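PDB 4MN7: GAF domain-containing protein from Thermoplasma acidophilum, which reduces free methionine-R-sulfoxide as a type II reductase and is built on a GAF domain. Local coordinates for the interface of chains A and B. Residues are numbered along the deposited sequence; one frame, centred on the assembly and turned at random. Chains: chain A/B, Putative uncharacterized protein Ta0848.

Contact 1: the interface of chains A and B. Residues chain A 14, 127, 130-131, 134; chain B 6, 10, 134.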
# COMPACT_ATOMS: atom_id res chain seq x y z
N ALA A 14 1.07 0.08 7.09
CA ALA A 14 0.98 -1.40 7.18
C ALA A 14 1.62 -1.96 8.49
O ALA A 14 1.06 -2.84 9.17
CB ALA A 14 1.59 -2.05 5.95
N ILE A 127 -0.51 -10.48 2.60
CA ILE A 127 -0.18 -9.08 2.84
C ILE A 127 1.06 -8.63 2.10
O ILE A 127 1.08 -7.55 1.45
CB ILE A 127 -0.07 -8.82 4.33
CG1 ILE A 127 -1.52 -8.84 4.85
CG2 ILE A 127 0.56 -7.43 4.55
CD1 ILE A 127 -1.72 -8.84 6.30
N LEU A 130 0.17 -8.09 -1.51
CA LEU A 130 -0.56 -6.85 -1.77
C LEU A 130 0.34 -5.61 -1.67
O LEU A 130 0.15 -4.64 -2.40
CB LEU A 130 -1.76 -6.70 -0.83
CG LEU A 130 -2.81 -7.81 -0.85
CD1 LEU A 130 -3.84 -7.65 0.25
CD2 LEU A 130 -3.46 -7.85 -2.18
N MET A 131 1.33 -5.66 -0.80
CA MET A 131 2.25 -4.55 -0.56
C MET A 131 3.42 -4.52 -1.52
O MET A 131 4.14 -3.51 -1.58
CB MET A 131 2.82 -4.61 0.88
CG MET A 131 1.73 -4.39 1.95
SD MET A 131 0.99 -2.74 1.79
CE MET A 131 2.38 -1.68 2.20
N LEU A 134 4.45 -1.46 -3.69
CA LEU A 134 4.86 -0.37 -2.91
C LEU A 134 6.27 -0.58 -2.39
O LEU A 134 7.05 0.33 -2.41
CB LEU A 134 3.91 -0.13 -1.75
CG LEU A 134 2.54 0.38 -2.15
CD1 LEU A 134 1.54 0.04 -1.05
CD2 LEU A 134 2.63 1.86 -2.37
N PHE B 6 -7.59 -4.59 6.18
CA PHE B 6 -6.24 -4.17 5.88
C PHE B 6 -6.22 -3.28 4.62
O PHE B 6 -5.66 -2.20 4.64
CB PHE B 6 -5.37 -5.34 5.65
CG PHE B 6 -3.97 -4.95 5.23
CD1 PHE B 6 -3.12 -4.37 6.12
CD2 PHE B 6 -3.51 -5.22 3.96
CE1 PHE B 6 -1.83 -4.03 5.76
CE2 PHE B 6 -2.23 -4.86 3.59
CZ PHE B 6 -1.38 -4.27 4.52
N GLN B 10 -5.01 0.81 4.29
CA GLN B 10 -4.05 1.34 3.31
C GLN B 10 -4.67 2.42 2.42
O GLN B 10 -4.06 3.43 2.13
CB GLN B 10 -3.47 0.23 2.46
CG GLN B 10 -2.63 -0.76 3.29
CD GLN B 10 -1.29 -0.19 3.65
OE1 GLN B 10 -0.56 0.29 2.79
NE2 GLN B 10 -1.00 -0.19 4.89
N LEU B 134 -4.36 -3.77 -3.55
CA LEU B 134 -5.16 -3.46 -2.37
C LEU B 134 -6.60 -3.16 -2.72
O LEU B 134 -7.51 -3.76 -2.18
CB LEU B 134 -4.54 -2.30 -1.59
CG LEU B 134 -3.19 -2.68 -0.97
CD1 LEU B 134 -2.24 -1.49 -0.71
CD2 LEU B 134 -3.40 -3.46 0.32
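The ring of B:Phe6 lies among A:Ile127, A:Met131 and A:Ala14. Its CG stands anti to the backbone N (chi1 176°), which sends the ring toward chain A while it still leans over B:Gln10. A:Ile127 lies over one face, with CG1 offset toward the rim. A:Ile127 CG2 comes within 3.7 Å of B:Phe6 CZ. The opposite face is backed from within chain B by CG of B:Gln10, 3.9 Å above the plane of the B:Phe6 ring and offset toward the rim. At the edge, in the ring plane, the methyl CB of A:Ala14 meets B:Phe6 CE1 at 4.0 Å. The A:Met131 chain bends at chi2 and chi3, and its sulfur SD touches B:Phe6 CZ at 3.9 Å. A:Met131 SD also lies 3.5 Å from the atom modelled as OE1 of the B:Gln10 amide, and these two side chains cross at about a right angle. As modelled, B:Gln10 NE2 faces the backbone N of A:Ala14. Both are normally donors, so the amide's rotation is doubtful at both ends and no bond is read from this pair. An alanine in place of B:Gln10 would probably leave a gap beside the A:Met131 sulfur and take the backing from the B:Phe6 ring, which would then be freer to shift. Farther along, B:Leu134 sets CD2 against A:Leu130 CB at 3.8 Å. The two copies of residue 134 also meet across the two-fold axis, with A:Leu134 CD1 4.1 Å from B:Leu134 CD1. The patch is a largely apolar part of the A-B interface. It packs helices of the two copies together and would support a dimer, if the deposited pair is the biological one.

Contact 2: the interface of chains A and B. Residues chain A 3, 6, 133-134, 137; chain B 126, 130.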
# COMPACT_ATOMS: atom_id res chain seq x y z
N LEU A 3 6.88 9.59 -4.83
CA LEU A 3 6.45 8.16 -4.77
C LEU A 3 7.12 7.25 -3.73
O LEU A 3 6.45 6.37 -3.14
CB LEU A 3 6.58 7.44 -6.10
CG LEU A 3 5.53 7.64 -7.17
CD1 LEU A 3 5.82 6.68 -8.34
CD2 LEU A 3 4.15 7.43 -6.60
N PHE A 6 5.59 8.41 -0.60
CA PHE A 6 4.26 7.85 -0.57
C PHE A 6 4.32 6.36 -0.18
O PHE A 6 3.66 5.94 0.75
CB PHE A 6 3.60 7.97 -1.93
CG PHE A 6 2.33 7.19 -2.03
CD1 PHE A 6 1.19 7.62 -1.37
CD2 PHE A 6 2.26 6.05 -2.79
CE1 PHE A 6 0.01 6.89 -1.43
CE2 PHE A 6 1.07 5.34 -2.90
CZ PHE A 6 -0.05 5.75 -2.21
N PRO A 133 4.11 -3.94 -4.76
CA PRO A 133 4.49 -2.83 -5.64
C PRO A 133 5.01 -1.66 -4.87
O PRO A 133 5.88 -0.93 -5.32
CB PRO A 133 3.14 -2.46 -6.33
CG PRO A 133 2.46 -3.80 -6.44
CD PRO A 133 2.80 -4.52 -5.15
N LEU A 134 4.45 -1.46 -3.69
CA LEU A 134 4.86 -0.37 -2.91
C LEU A 134 6.27 -0.58 -2.39
O LEU A 134 7.05 0.33 -2.41
CB LEU A 134 3.91 -0.13 -1.75
CG LEU A 134 2.54 0.38 -2.15
CD1 LEU A 134 1.54 0.04 -1.05
CD2 LEU A 134 2.63 1.86 -2.37
N GLU A 137 9.13 0.13 -4.85
CA GLU A 137 9.65 1.47 -5.04
C GLU A 137 10.97 1.69 -4.35
O GLU A 137 11.70 2.62 -4.72
CB GLU A 137 8.64 2.51 -4.53
CG GLU A 137 7.38 2.60 -5.37
CD GLU A 137 7.72 3.05 -6.78
OE1 GLU A 137 8.37 4.11 -6.91
OE2 GLU A 137 7.32 2.36 -7.73
N SER B 126 0.46 6.59 -11.27
CA SER B 126 1.48 5.71 -10.63
C SER B 126 0.96 5.17 -9.32
O SER B 126 0.99 3.96 -9.08
CB SER B 126 2.77 6.49 -10.42
OG SER B 126 3.35 6.70 -11.70
N LEU B 130 0.08 1.35 -7.96
CA LEU B 130 0.73 0.84 -6.78
C LEU B 130 -0.28 0.30 -5.76
O LEU B 130 0.00 -0.69 -5.05
CB LEU B 130 1.60 1.89 -6.12
CG LEU B 130 2.93 2.31 -6.77
CD1 LEU B 130 3.56 3.30 -5.90
CD2 LEU B 130 3.93 1.18 -7.02
O HOH W 1 1.49 -2.33 -3.22
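B:Leu130 reaches from its helix into a pocket formed by A:Pro133, A:Leu134 and A:Glu137. Chain A hides 105 Å² of B:Leu130. At the base, B:Leu130 CB packs on the methyl CD2 of A:Leu134 at 3.9 Å. CG points anti to the carbonyl carbon (chi1 -73°), which carries the branch toward A:Glu137 and A:Pro133. B:Leu130 CD1 meets that same leucine methyl and the CG of A:Glu137, the latter at 3.9 Å. The ring of A:Phe6 is a looser neighbour of CD1. B:Leu130 CD2 turns toward A:Pro133 and lies 3.3 Å from its carbonyl O, while A:Glu137 borders both methyls. B:Leu130 CD2 also touches the A:Pro133 ring at CB, 3.8 Å away. The carboxylate oxygen OE2 of A:Glu137 stands 3.7 Å from B:Leu130 CD2, and the bend of the glutamate at chi2 (-63°) lets both its CG and its carboxylate border the leucine. The backbone is linked as well. A water accepts from A:Leu134 N at 3.1 Å and donates to B:Leu130 O at 2.9 Å. Beside this, the methyl CD1 of A:Leu3 rests on B:Ser126 CB at 3.7 Å. The patch lies where helix 118-136 of chain B runs past the start of helix 2-21 and the end of helix 118-136 in chain A. A:Glu137 follows directly after that last helix.

The centres of the C-alpha atoms of contact 1 and contact 2 lie about 11 Å apart, and A:Leu134 belongs to both. Both draw on the N-terminal helix and on helix 118-136, the elements that face each other between the copies. Because the interface is two-fold symmetric, each contact also occurs with the chains exchanged. The pairing of residues 130 and 134 appears in contact 1 in one sense and in contact 2 in the other. The two contacts are therefore probably neighbouring stretches of one mainly helical surface. Together they would hold the assembly as a symmetric dimer, though the coordinates alone do not prove this state in solution.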